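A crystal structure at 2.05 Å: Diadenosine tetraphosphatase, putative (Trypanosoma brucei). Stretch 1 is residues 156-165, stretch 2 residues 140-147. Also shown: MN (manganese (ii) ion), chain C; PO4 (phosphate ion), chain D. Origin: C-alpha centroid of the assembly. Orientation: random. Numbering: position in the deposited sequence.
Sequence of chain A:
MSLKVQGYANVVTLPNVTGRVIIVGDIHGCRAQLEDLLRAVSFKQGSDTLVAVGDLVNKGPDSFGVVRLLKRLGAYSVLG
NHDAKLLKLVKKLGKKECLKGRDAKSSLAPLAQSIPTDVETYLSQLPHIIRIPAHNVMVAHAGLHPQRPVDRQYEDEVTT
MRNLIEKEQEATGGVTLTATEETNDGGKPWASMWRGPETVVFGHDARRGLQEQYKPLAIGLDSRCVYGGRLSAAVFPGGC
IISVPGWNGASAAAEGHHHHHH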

# COMPACT_ATOMS: atom_id res chain seq x y z
N ASP A 156 8.04 0.18 -11.69
CA ASP A 156 8.14 1.62 -11.52
C ASP A 156 6.75 2.27 -11.51
O ASP A 156 6.47 3.15 -10.69
CB ASP A 156 9.02 2.23 -12.62
CG ASP A 156 8.47 2.00 -14.03
OD1 ASP A 156 8.11 0.85 -14.36
OD2 ASP A 156 8.40 2.97 -14.80
N GLU A 157 5.88 1.82 -12.41
CA GLU A 157 4.53 2.36 -12.50
C GLU A 157 3.66 1.97 -11.30
O GLU A 157 3.04 2.83 -10.67
CB GLU A 157 3.84 1.90 -13.79
CG GLU A 157 4.68 2.07 -15.06
CD GLU A 157 3.92 1.73 -16.33
OE1 GLU A 157 2.91 1.00 -16.25
OE2 GLU A 157 4.33 2.19 -17.42
N VAL A 158 3.62 0.69 -10.96
CA VAL A 158 2.79 0.23 -9.85
C VAL A 158 3.21 0.75 -8.47
O VAL A 158 2.43 0.69 -7.52
CB VAL A 158 2.71 -1.32 -9.80
CG1 VAL A 158 2.05 -1.85 -11.08
CG2 VAL A 158 4.10 -1.91 -9.62
N THR A 159 4.42 1.27 -8.36
CA THR A 159 4.87 1.79 -7.06
C THR A 159 5.00 3.30 -6.98
O THR A 159 5.23 3.84 -5.88
CB THR A 159 6.23 1.17 -6.63
OG1 THR A 159 7.22 1.43 -7.63
CG2 THR A 159 6.10 -0.32 -6.41
N THR A 160 4.85 4.00 -8.10
CA THR A 160 4.99 5.46 -8.09
C THR A 160 3.96 6.31 -8.85
O THR A 160 3.97 7.54 -8.71
CB THR A 160 6.38 5.90 -8.67
OG1 THR A 160 6.38 5.70 -10.09
CG2 THR A 160 7.51 5.09 -8.06
N MSE A 161 3.08 5.70 -9.63
CA MSE A 161 2.13 6.49 -10.42
C MSE A 161 1.10 7.33 -9.68
O MSE A 161 0.50 6.89 -8.69
CB MSE A 161 1.41 5.58 -11.44
CG MSE A 161 0.22 4.80 -10.88
SE MSE A 161 -0.56 3.57 -12.19
CE MSE A 161 -1.30 4.83 -13.43
N ARG A 162 0.90 8.55 -10.17
CA ARG A 162 -0.09 9.48 -9.61
C ARG A 162 -1.04 9.92 -10.73
O ARG A 162 -2.25 10.07 -10.52
CB ARG A 162 0.59 10.72 -9.02
CG ARG A 162 1.42 10.47 -7.77
CD ARG A 162 2.25 11.70 -7.43
NE ARG A 162 3.40 11.38 -6.58
CZ ARG A 162 3.35 11.22 -5.27
NH1 ARG A 162 2.19 11.35 -4.63
NH2 ARG A 162 4.45 10.94 -4.59
N ASN A 163 -0.47 10.10 -11.92
CA ASN A 163 -1.21 10.56 -13.08
C ASN A 163 -1.07 9.69 -14.34
O ASN A 163 -0.15 8.88 -14.47
CB ASN A 163 -0.77 11.99 -13.42
CG ASN A 163 -1.44 13.05 -12.55
OD1 ASN A 163 -1.86 12.77 -11.43
ND2 ASN A 163 -1.53 14.27 -13.07
N LEU A 164 -2.01 9.88 -15.26
CA LEU A 164 -2.03 9.20 -16.55
C LEU A 164 -2.28 10.29 -17.60
O LEU A 164 -3.26 11.05 -17.51
CB LEU A 164 -3.14 8.14 -16.60
CG LEU A 164 -2.84 6.79 -15.93
CD1 LEU A 164 -4.13 5.99 -15.78
CD2 LEU A 164 -1.82 6.02 -16.75
N ILE A 165 -1.39 10.36 -18.59
CA ILE A 165 -1.48 11.36 -19.65
C ILE A 165 -1.71 10.71 -21.01
O ILE A 165 -1.00 9.78 -21.40
CB ILE A 165 -0.17 12.17 -19.75
CG1 ILE A 165 0.28 12.62 -18.36
CG2 ILE A 165 -0.39 13.36 -20.67
CD1 ILE A 165 1.65 13.25 -18.35
MN MN C . 4.85 5.80 -1.97
P PO4 D . 5.14 9.34 -0.68
O1 PO4 D . 4.37 10.13 0.51
O2 PO4 D . 4.43 9.71 -2.05
O3 PO4 D . 6.63 9.81 -0.69
O4 PO4 D . 5.03 7.81 -0.42
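Stretch 2, residues 140-147: AHAGLHPQ

The most unusual feature of this contact is a glycine lying under a selenium atom. Gly143 takes phi/psi of 163/-170, where a CB would jam against the carbonyl oxygen of Ala142 and also come tight against SE of Met161, here selenomethionine. The space is used instead by the selenium, which rests on bare backbone: Met161 SE lies 3.8 Å from Gly143 C and 3.7 Å from Leu144 N.

Stretch 2 forms no regular helix or strand across this contact. It runs as an irregular chain, extended from Gly143 to His145, with helical-region angles at His141 and Ala142 and again near them at Pro146 and Gln147. The nearest CA atoms pair Thr159 with Ala142 at 4.9 Å and Val158 with Gly143 at 5.1 Å, so at these two pairs the numbering runs in opposite senses, while farther along Leu164 lies against Pro146. One direct hydrogen bond fixes this register, Ala142 N to Val158 O at 2.9 Å, and a CA-H...O contact supports it, with Val158 CA 3.5 Å from Gly143 O. A water adds a second tie, donating to both Ala142 O and Met161 O at 2.7 Å each.

Ala142 points toward stretch 1, and its small CB fits against the backbone of Thr160 and Met161, 3.5 Å from both Thr160 N and Met161 O. Before it, His141 also points toward stretch 1; its ring edge meets Thr159 O, with CD2 3.1 Å away, while NE2 binds manganese at 2.3 Å. Arg162 CB points away from stretch 2, yet its NH2 donates to phosphate O2 at 2.8 Å, and phosphate O4 ligates the same metal.

Farther along, side chains take over. Val158 CG1 meets Leu144 CD2 at 4.1 Å, Glu157 OE1 approaches the edge of His145 at CD2, 3.6 Å away, and Leu164 CD1 packs 3.7 Å from Pro146 CD. Backbone pairing at Val158 and Ala142 is accompanied by apolar contacts and one polar approach at His145.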

# COMPACT_ATOMS: atom_id res chain seq x y z
N ALA A 140 -2.23 -2.79 -4.80
CA ALA A 140 -0.98 -2.32 -5.40
C ALA A 140 -0.62 -1.05 -4.61
O ALA A 140 -1.49 -0.41 -4.03
CB ALA A 140 -1.17 -2.00 -6.89
N HIS A 141 0.66 -0.68 -4.58
CA HIS A 141 1.06 0.49 -3.80
C HIS A 141 0.55 1.84 -4.32
O HIS A 141 -0.02 2.63 -3.55
CB HIS A 141 2.59 0.55 -3.64
CG HIS A 141 3.06 1.76 -2.90
ND1 HIS A 141 2.74 1.99 -1.57
CD2 HIS A 141 3.76 2.84 -3.31
CE1 HIS A 141 3.22 3.16 -1.21
NE2 HIS A 141 3.84 3.70 -2.24
N ALA A 142 0.76 2.12 -5.60
CA ALA A 142 0.33 3.39 -6.19
C ALA A 142 -0.84 3.23 -7.15
O ALA A 142 -1.71 4.10 -7.23
CB ALA A 142 1.51 4.06 -6.92
N GLY A 143 -0.87 2.12 -7.88
CA GLY A 143 -1.96 1.91 -8.82
C GLY A 143 -1.66 0.84 -9.85
O GLY A 143 -0.67 0.11 -9.72
N LEU A 144 -2.51 0.74 -10.86
CA LEU A 144 -2.33 -0.22 -11.94
C LEU A 144 -2.56 0.49 -13.27
O LEU A 144 -3.41 1.37 -13.37
CB LEU A 144 -3.32 -1.38 -11.81
CG LEU A 144 -3.19 -2.32 -10.61
CD1 LEU A 144 -4.36 -3.28 -10.59
CD2 LEU A 144 -1.88 -3.10 -10.69
N HIS A 145 -1.79 0.13 -14.29
CA HIS A 145 -1.99 0.75 -15.60
C HIS A 145 -3.25 0.11 -16.18
O HIS A 145 -3.29 -1.11 -16.40
CB HIS A 145 -0.78 0.51 -16.51
CG HIS A 145 -0.77 1.38 -17.72
ND1 HIS A 145 -1.78 1.36 -18.67
CD2 HIS A 145 0.10 2.33 -18.13
CE1 HIS A 145 -1.53 2.26 -19.60
NE2 HIS A 145 -0.39 2.87 -19.29
N PRO A 146 -4.29 0.91 -16.42
CA PRO A 146 -5.56 0.42 -16.97
C PRO A 146 -5.54 -0.17 -18.38
O PRO A 146 -6.57 -0.62 -18.87
CB PRO A 146 -6.47 1.64 -16.88
CG PRO A 146 -5.50 2.77 -17.11
CD PRO A 146 -4.33 2.37 -16.25
N GLN A 147 -4.38 -0.20 -19.02
CA GLN A 147 -4.30 -0.75 -20.37
C GLN A 147 -3.35 -1.94 -20.48
O GLN A 147 -3.10 -2.44 -21.57
CB GLN A 147 -3.90 0.34 -21.38
CG GLN A 147 -4.82 1.55 -21.36
CD GLN A 147 -4.49 2.57 -22.44
OE1 GLN A 147 -3.32 2.91 -22.67
NE2 GLN A 147 -5.52 3.09 -23.10
O HOH W 1 -1.37 6.71 -6.73